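Local coordinates for assembly chaperone of ribosomal protein L4 (Acl4) (Chaetomium thermophilum, PDB 5TQB) that probably acts as a dedicated assembly chaperone that binds newly made ribosomal protein L4 with its helical tetratricopeptide-repeat-type scaffold, at residues V155-L160 with A192-S197; Q305-F310 with E322-L327. One frame throughout, in Å; residues are numbered along the deposited sequence.

Interaction 1 of 2, residues V155-L160 with A192-S197; sequences VYMTDL and ANVRIS
The backbones are nearest where the CA atoms of Met157 and Val194 stand 8.3 Å apart, as the chain leaves helix 131-156 and meets the flank of helix 185-197. Here a turn that follows one helix packs on the side of another, in an all-helical array consistent with a tetratricopeptide-like fold, and no hydrogen bond spans the contact. One side chain from the turn, Met157, a selenomethionine, supplies every contact and touches three residues. It runs extended through chi2 (-179°) to lay its selenium over Val194, crossing that side chain at about a right angle with SE 4.2 Å from CG2 of Val194. The bend at chi3 (71°) then directs CE to Ser197 and the backbone of Asn193. CE is 3.4 Å from the carbonyl O of Asn193 and 4.0 Å from OD1 of that residue's amide. The side-chain oxygens Asn193 OD1 and Ser197 OG are each hydrogen-bonded to a basic side chain of the chain of another protein; the same chain also packs on Met157, so the contact borders the protein partner. Val194 faces Ile174 of helix 166-180, which Met157 also approaches through Cys170. In the turn, Val155 O accepts hydrogen bonds from both Thr158 N and Leu160 N. The tightest approach sets Met157 CE 3.1 Å from OG of Ser197.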
loop_
_atom_site.group_PDB
_atom_site.type_symbol
_atom_site.label_atom_id
_atom_site.label_comp_id
_atom_site.label_asym_id
_atom_site.label_seq_id
_atom_site.Cartn_x
_atom_site.Cartn_y
_atom_site.Cartn_z
ATOM N N VAL B 155 -4.740 16.904 -12.864
ATOM C CA VAL B 155 -5.026 18.317 -12.617
ATOM C C VAL B 155 -5.939 18.857 -13.721
ATOM O O VAL B 155 -6.861 19.633 -13.453
ATOM C CB VAL B 155 -3.741 19.171 -12.553
ATOM C CG1 VAL B 155 -4.078 20.629 -12.302
ATOM C CG2 VAL B 155 -2.810 18.667 -11.460
ATOM N N TYR B 156 -5.684 18.441 -14.960
ATOM C CA TYR B 156 -6.465 18.924 -16.094
ATOM C C TYR B 156 -7.859 18.309 -16.148
ATOM O O TYR B 156 -8.722 18.792 -16.880
ATOM C CB TYR B 156 -5.724 18.686 -17.414
ATOM C CG TYR B 156 -4.738 19.784 -17.737
ATOM C CD1 TYR B 156 -5.177 21.043 -18.136
ATOM C CD2 TYR B 156 -3.376 19.570 -17.634
ATOM C CE1 TYR B 156 -4.282 22.052 -18.422
ATOM C CE2 TYR B 156 -2.472 20.572 -17.921
ATOM C CZ TYR B 156 -2.926 21.809 -18.310
ATOM O OH TYR B 156 -2.014 22.800 -18.594
HETATM N N MSE B 157 -8.077 17.252 -15.367
HETATM C CA MSE B 157 -9.392 16.625 -15.284
HETATM C C MSE B 157 -10.088 17.001 -13.980
HETATM O O MSE B 157 -11.169 16.496 -13.680
HETATM C CB MSE B 157 -9.272 15.110 -15.405
HETATM C CG MSE B 157 -8.696 14.650 -16.732
HETATM SE SE MSE B 157 -8.597 12.712 -16.871
HETATM C CE MSE B 157 -10.499 12.344 -17.033
ATOM N N THR B 158 -9.454 17.885 -13.212
ATOM C CA THR B 158 -10.074 18.475 -12.034
ATOM C C THR B 158 -9.920 20.001 -12.054
ATOM O O THR B 158 -10.749 20.697 -12.647
ATOM C CB THR B 158 -9.516 17.882 -10.722
ATOM O OG1 THR B 158 -8.079 17.946 -10.712
ATOM C CG2 THR B 158 -9.974 16.426 -10.563
ATOM N N ASP B 159 -8.859 20.509 -11.427
ATOM C CA ASP B 159 -8.656 21.954 -11.263
ATOM C C ASP B 159 -8.799 22.751 -12.573
ATOM O O ASP B 159 -9.435 23.808 -12.600
ATOM C CB ASP B 159 -7.269 22.232 -10.678
ATOM C CG ASP B 159 -7.029 21.535 -9.339
ATOM O OD1 ASP B 159 -5.927 21.725 -8.775
ATOM O OD2 ASP B 159 -7.926 20.810 -8.847
ATOM N N LEU B 160 -8.197 22.243 -13.645
ATOM C CA LEU B 160 -8.139 22.959 -14.918
ATOM C C LEU B 160 -9.022 22.309 -15.985
ATOM O O LEU B 160 -8.781 22.467 -17.183
ATOM C CB LEU B 160 -6.690 23.037 -15.417
ATOM C CG LEU B 160 -5.676 23.693 -14.472
ATOM C CD1 LEU B 160 -4.282 23.648 -15.075
ATOM C CD2 LEU B 160 -6.071 25.129 -14.143
ATOM N N ALA B 192 -6.833 4.875 -18.912
ATOM C CA ALA B 192 -8.231 4.512 -18.708
ATOM C C ALA B 192 -9.030 5.702 -18.185
ATOM O O ALA B 192 -10.158 5.945 -18.624
ATOM C CB ALA B 192 -8.336 3.346 -17.746
ATOM N N ASN B 193 -8.432 6.435 -17.249
ATOM C CA ASN B 193 -9.055 7.612 -16.660
ATOM C C ASN B 193 -9.506 8.562 -17.753
ATOM O O ASN B 193 -10.662 8.982 -17.782
ATOM C CB ASN B 193 -8.071 8.323 -15.733
ATOM C CG ASN B 193 -8.738 8.904 -14.502
ATOM O OD1 ASN B 193 -9.911 9.271 -14.529
ATOM N ND2 ASN B 193 -7.989 8.984 -13.408
ATOM N N VAL B 194 -8.590 8.873 -18.665
ATOM C CA VAL B 194 -8.883 9.737 -19.810
ATOM C C VAL B 194 -9.996 9.158 -20.683
ATOM O O VAL B 194 -10.970 9.841 -20.991
ATOM C CB VAL B 194 -7.619 9.960 -20.679
ATOM C CG1 VAL B 194 -7.948 10.751 -21.943
ATOM C CG2 VAL B 194 -6.538 10.676 -19.874
ATOM N N ARG B 195 -9.837 7.897 -21.076
ATOM C CA ARG B 195 -10.798 7.216 -21.938
ATOM C C ARG B 195 -12.236 7.297 -21.409
ATOM O O ARG B 195 -13.163 7.598 -22.171
ATOM C CB ARG B 195 -10.382 5.753 -22.119
ATOM C CG ARG B 195 -9.105 5.569 -22.931
ATOM C CD ARG B 195 -9.350 5.785 -24.415
ATOM N NE ARG B 195 -8.131 5.623 -25.205
ATOM C CZ ARG B 195 -7.248 6.591 -25.431
ATOM N NH1 ARG B 195 -7.431 7.804 -24.928
ATOM N NH2 ARG B 195 -6.172 6.345 -26.163
ATOM N N ILE B 196 -12.411 7.038 -20.114
ATOM C CA ILE B 196 -13.722 7.108 -19.470
ATOM C C ILE B 196 -14.371 8.461 -19.732
ATOM O O ILE B 196 -15.530 8.540 -20.147
ATOM C CB ILE B 196 -13.615 6.893 -17.941
ATOM C CG1 ILE B 196 -13.183 5.459 -17.629
ATOM C CG2 ILE B 196 -14.950 7.167 -17.254
ATOM C CD1 ILE B 196 -12.691 5.245 -16.191
ATOM N N SER B 197 -13.616 9.525 -19.489
ATOM C CA SER B 197 -14.117 10.871 -19.714
ATOM C C SER B 197 -14.239 11.211 -21.201
ATOM O O SER B 197 -14.779 12.258 -21.554
ATOM C CB SER B 197 -13.230 11.890 -19.005
ATOM O OG SER B 197 -13.561 11.952 -17.629
#

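Interaction 2 of 2, residues Q305-F310 with E322-L327; sequences QCLKVF and EHAKEL. With EDO (1,2-ethanediol), chain G.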
loop_
_atom_site.group_PDB
_atom_site.type_symbol
_atom_site.label_atom_id
_atom_site.label_comp_id
_atom_site.label_asym_id
_atom_site.label_seq_id
_atom_site.Cartn_x
_atom_site.Cartn_y
_atom_site.Cartn_z
ATOM N N GLN B 305 -19.270 -2.344 8.529
ATOM C CA GLN B 305 -17.908 -2.220 9.025
ATOM C C GLN B 305 -17.332 -0.854 8.677
ATOM O O GLN B 305 -16.512 -0.312 9.418
ATOM C CB GLN B 305 -17.032 -3.326 8.441
ATOM C CG GLN B 305 -15.623 -3.371 9.018
ATOM C CD GLN B 305 -15.610 -3.663 10.506
ATOM O OE1 GLN B 305 -16.527 -4.288 11.040
ATOM N NE2 GLN B 305 -14.564 -3.211 11.184
ATOM N N CYS B 306 -17.765 -0.295 7.550
ATOM C CA CYS B 306 -17.336 1.039 7.162
ATOM C C CYS B 306 -17.784 2.053 8.208
ATOM O O CYS B 306 -16.974 2.835 8.703
ATOM C CB CYS B 306 -17.892 1.412 5.787
ATOM S SG CYS B 306 -17.707 3.157 5.358
ATOM N N LEU B 307 -19.065 2.025 8.557
ATOM C CA LEU B 307 -19.607 2.961 9.541
ATOM C C LEU B 307 -18.994 2.736 10.917
ATOM O O LEU B 307 -18.836 3.673 11.696
ATOM C CB LEU B 307 -21.133 2.841 9.652
ATOM C CG LEU B 307 -22.047 3.588 8.669
ATOM C CD1 LEU B 307 -21.560 5.008 8.376
ATOM C CD2 LEU B 307 -22.198 2.809 7.381
ATOM N N LYS B 308 -18.670 1.487 11.222
ATOM C CA LYS B 308 -18.065 1.160 12.500
ATOM C C LYS B 308 -16.712 1.869 12.608
ATOM O O LYS B 308 -16.487 2.649 13.532
ATOM C CB LYS B 308 -17.905 -0.350 12.627
ATOM C CG LYS B 308 -17.362 -0.808 13.969
ATOM C CD LYS B 308 -17.246 -2.320 14.023
ATOM C CE LYS B 308 -16.813 -2.795 15.394
ATOM N NZ LYS B 308 -16.713 -4.277 15.442
ATOM N N VAL B 309 -15.831 1.611 11.644
ATOM C CA VAL B 309 -14.516 2.257 11.588
ATOM C C VAL B 309 -14.656 3.770 11.430
ATOM O O VAL B 309 -13.806 4.527 11.896
ATOM C CB VAL B 309 -13.680 1.708 10.411
ATOM C CG1 VAL B 309 -12.344 2.427 10.297
ATOM C CG2 VAL B 309 -13.457 0.208 10.568
ATOM N N PHE B 310 -15.726 4.201 10.762
ATOM C CA PHE B 310 -16.021 5.619 10.579
ATOM C C PHE B 310 -16.134 6.304 11.944
ATOM O O PHE B 310 -15.492 7.329 12.190
ATOM C CB PHE B 310 -17.332 5.768 9.792
ATOM C CG PHE B 310 -17.623 7.164 9.327
ATOM C CD1 PHE B 310 -17.994 8.151 10.224
ATOM C CD2 PHE B 310 -17.566 7.475 7.980
ATOM C CE1 PHE B 310 -18.277 9.428 9.789
ATOM C CE2 PHE B 310 -17.847 8.748 7.536
ATOM C CZ PHE B 310 -18.206 9.730 8.441
ATOM N N GLU B 322 -23.236 9.152 5.071
ATOM C CA GLU B 322 -24.680 9.108 4.879
ATOM C C GLU B 322 -25.061 8.166 3.745
ATOM O O GLU B 322 -26.110 7.533 3.792
ATOM C CB GLU B 322 -25.241 10.509 4.628
ATOM C CG GLU B 322 -25.004 11.488 5.779
ATOM C CD GLU B 322 -25.464 10.951 7.131
ATOM O OE1 GLU B 322 -26.513 10.274 7.188
ATOM O OE2 GLU B 322 -24.769 11.205 8.140
ATOM N N HIS B 323 -24.212 8.061 2.729
ATOM C CA HIS B 323 -24.513 7.183 1.604
ATOM C C HIS B 323 -24.437 5.717 2.012
ATOM O O HIS B 323 -25.242 4.899 1.566
ATOM C CB HIS B 323 -23.559 7.433 0.442
ATOM C CG HIS B 323 -23.982 6.763 -0.828
ATOM N ND1 HIS B 323 -23.081 6.235 -1.726
ATOM C CD2 HIS B 323 -25.212 6.545 -1.353
ATOM C CE1 HIS B 323 -23.738 5.718 -2.752
ATOM N NE2 HIS B 323 -25.032 5.891 -2.547
ATOM N N ALA B 324 -23.460 5.391 2.851
ATOM C CA ALA B 324 -23.308 4.032 3.343
ATOM C C ALA B 324 -24.575 3.625 4.083
ATOM O O ALA B 324 -25.056 2.499 3.945
ATOM C CB ALA B 324 -22.088 3.928 4.247
ATOM N N LYS B 325 -25.135 4.554 4.851
ATOM C CA LYS B 325 -26.389 4.295 5.547
ATOM C C LYS B 325 -27.518 4.019 4.554
ATOM O O LYS B 325 -28.253 3.045 4.715
ATOM C CB LYS B 325 -26.753 5.461 6.466
ATOM C CG LYS B 325 -25.808 5.629 7.648
ATOM C CD LYS B 325 -26.170 6.844 8.484
ATOM C CE LYS B 325 -25.063 7.194 9.466
ATOM N NZ LYS B 325 -25.413 8.381 10.295
ATOM N N GLU B 326 -27.645 4.864 3.528
ATOM C CA GLU B 326 -28.689 4.695 2.509
ATOM C C GLU B 326 -28.608 3.314 1.877
ATOM O O GLU B 326 -29.629 2.662 1.660
ATOM C CB GLU B 326 -28.547 5.725 1.386
ATOM C CG GLU B 326 -28.824 7.168 1.759
ATOM C CD GLU B 326 -28.676 8.098 0.562
ATOM O OE1 GLU B 326 -29.311 7.824 -0.479
ATOM O OE2 GLU B 326 -27.917 9.088 0.651
ATOM N N LEU B 327 -27.384 2.884 1.576
ATOM C CA LEU B 327 -27.156 1.603 0.916
ATOM C C LEU B 327 -27.554 0.426 1.804
ATOM O O LEU B 327 -28.139 -0.545 1.328
ATOM C CB LEU B 327 -25.692 1.481 0.489
ATOM C CG LEU B 327 -25.257 2.411 -0.653
ATOM C CD1 LEU B 327 -23.736 2.474 -0.770
ATOM C CD2 LEU B 327 -25.881 1.971 -1.981
HETATM C C1 EDO G . -12.018 -5.821 10.747
HETATM O O1 EDO G . -11.157 -6.187 9.690
HETATM C C2 EDO G . -11.437 -4.641 11.501
HETATM O O2 EDO G . -11.578 -3.464 10.734
#
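Leu307 and Ala324 mark the meeting line of an antiparallel helical hairpin formed by helices 291-313 and 318-333, the last two of the chain, consistent with the helical-hairpin pairing of tetratricopeptide-like folds. Their CA atoms are 7.3 Å apart, a close approach that the small alanine permits. The contact is almost wholly apolar: a leucine branch presses on a methyl, CD2 of Leu307 meeting CB of Ala324 at 3.3 Å, which is shorter than usual for two methyl carbons and possibly a detail of the model. The two leucine branches are spread along helix 318-333. CD2 takes Ala324, while CD1 comes within 4.3 Å of CE on the aliphatic stem of Lys325.

Lys325 is extended beyond its first torsion, so the stem flanks the leucine while the ammonium group is carried beyond it. One turn back on the same helix, Glu322 bends its carboxylate toward that ammonium, but NZ of Lys325 and OE2 of Glu322 are 3.6 Å apart, a long salt bridge between two exposed side chains.

On the side of helix 291-313 turned from the hairpin partner, Gln305 bends at chi2 (63°) and offers NE2 to O2 of a bound 1,2-ethanediol at 3.0 Å. The N-H...O angle of 121° makes this a weak bond, and the diol probably comes from the crystallisation liquor.

Helix 262-281 packs against both members: Trp265 touches Gln305 and Cys306, while Tyr270 meets Leu327 and the hydroxyl of Tyr266 is hydrogen-bonded to His323 ND1. Within the hairpin, Leu320 and Ile328 of helix 318-333 extend the apolar seam to Cys306 and Leu307.

In the fold
The two contacts share no helix: 155-160 with 192-197 lies 15 Å from the centre of the chain, 305-310 with 322-327 lies 25 Å from it, and their nearest atoms are about 17 Å apart. They follow in series along the sequence. All four touching residues of interaction 1 are buried, and its apolar arm ends among polar groups, two of whose side-chain oxygens are also bonded by the other protein's chain. Interaction 2 joins sequence neighbours across a short connection; it is partly buried, with a leucine-alanine seam edged by charged side chains. The surface buried is nearly equal, 150 and 153 Å², and neither contact has a hydrogen bond between its segments.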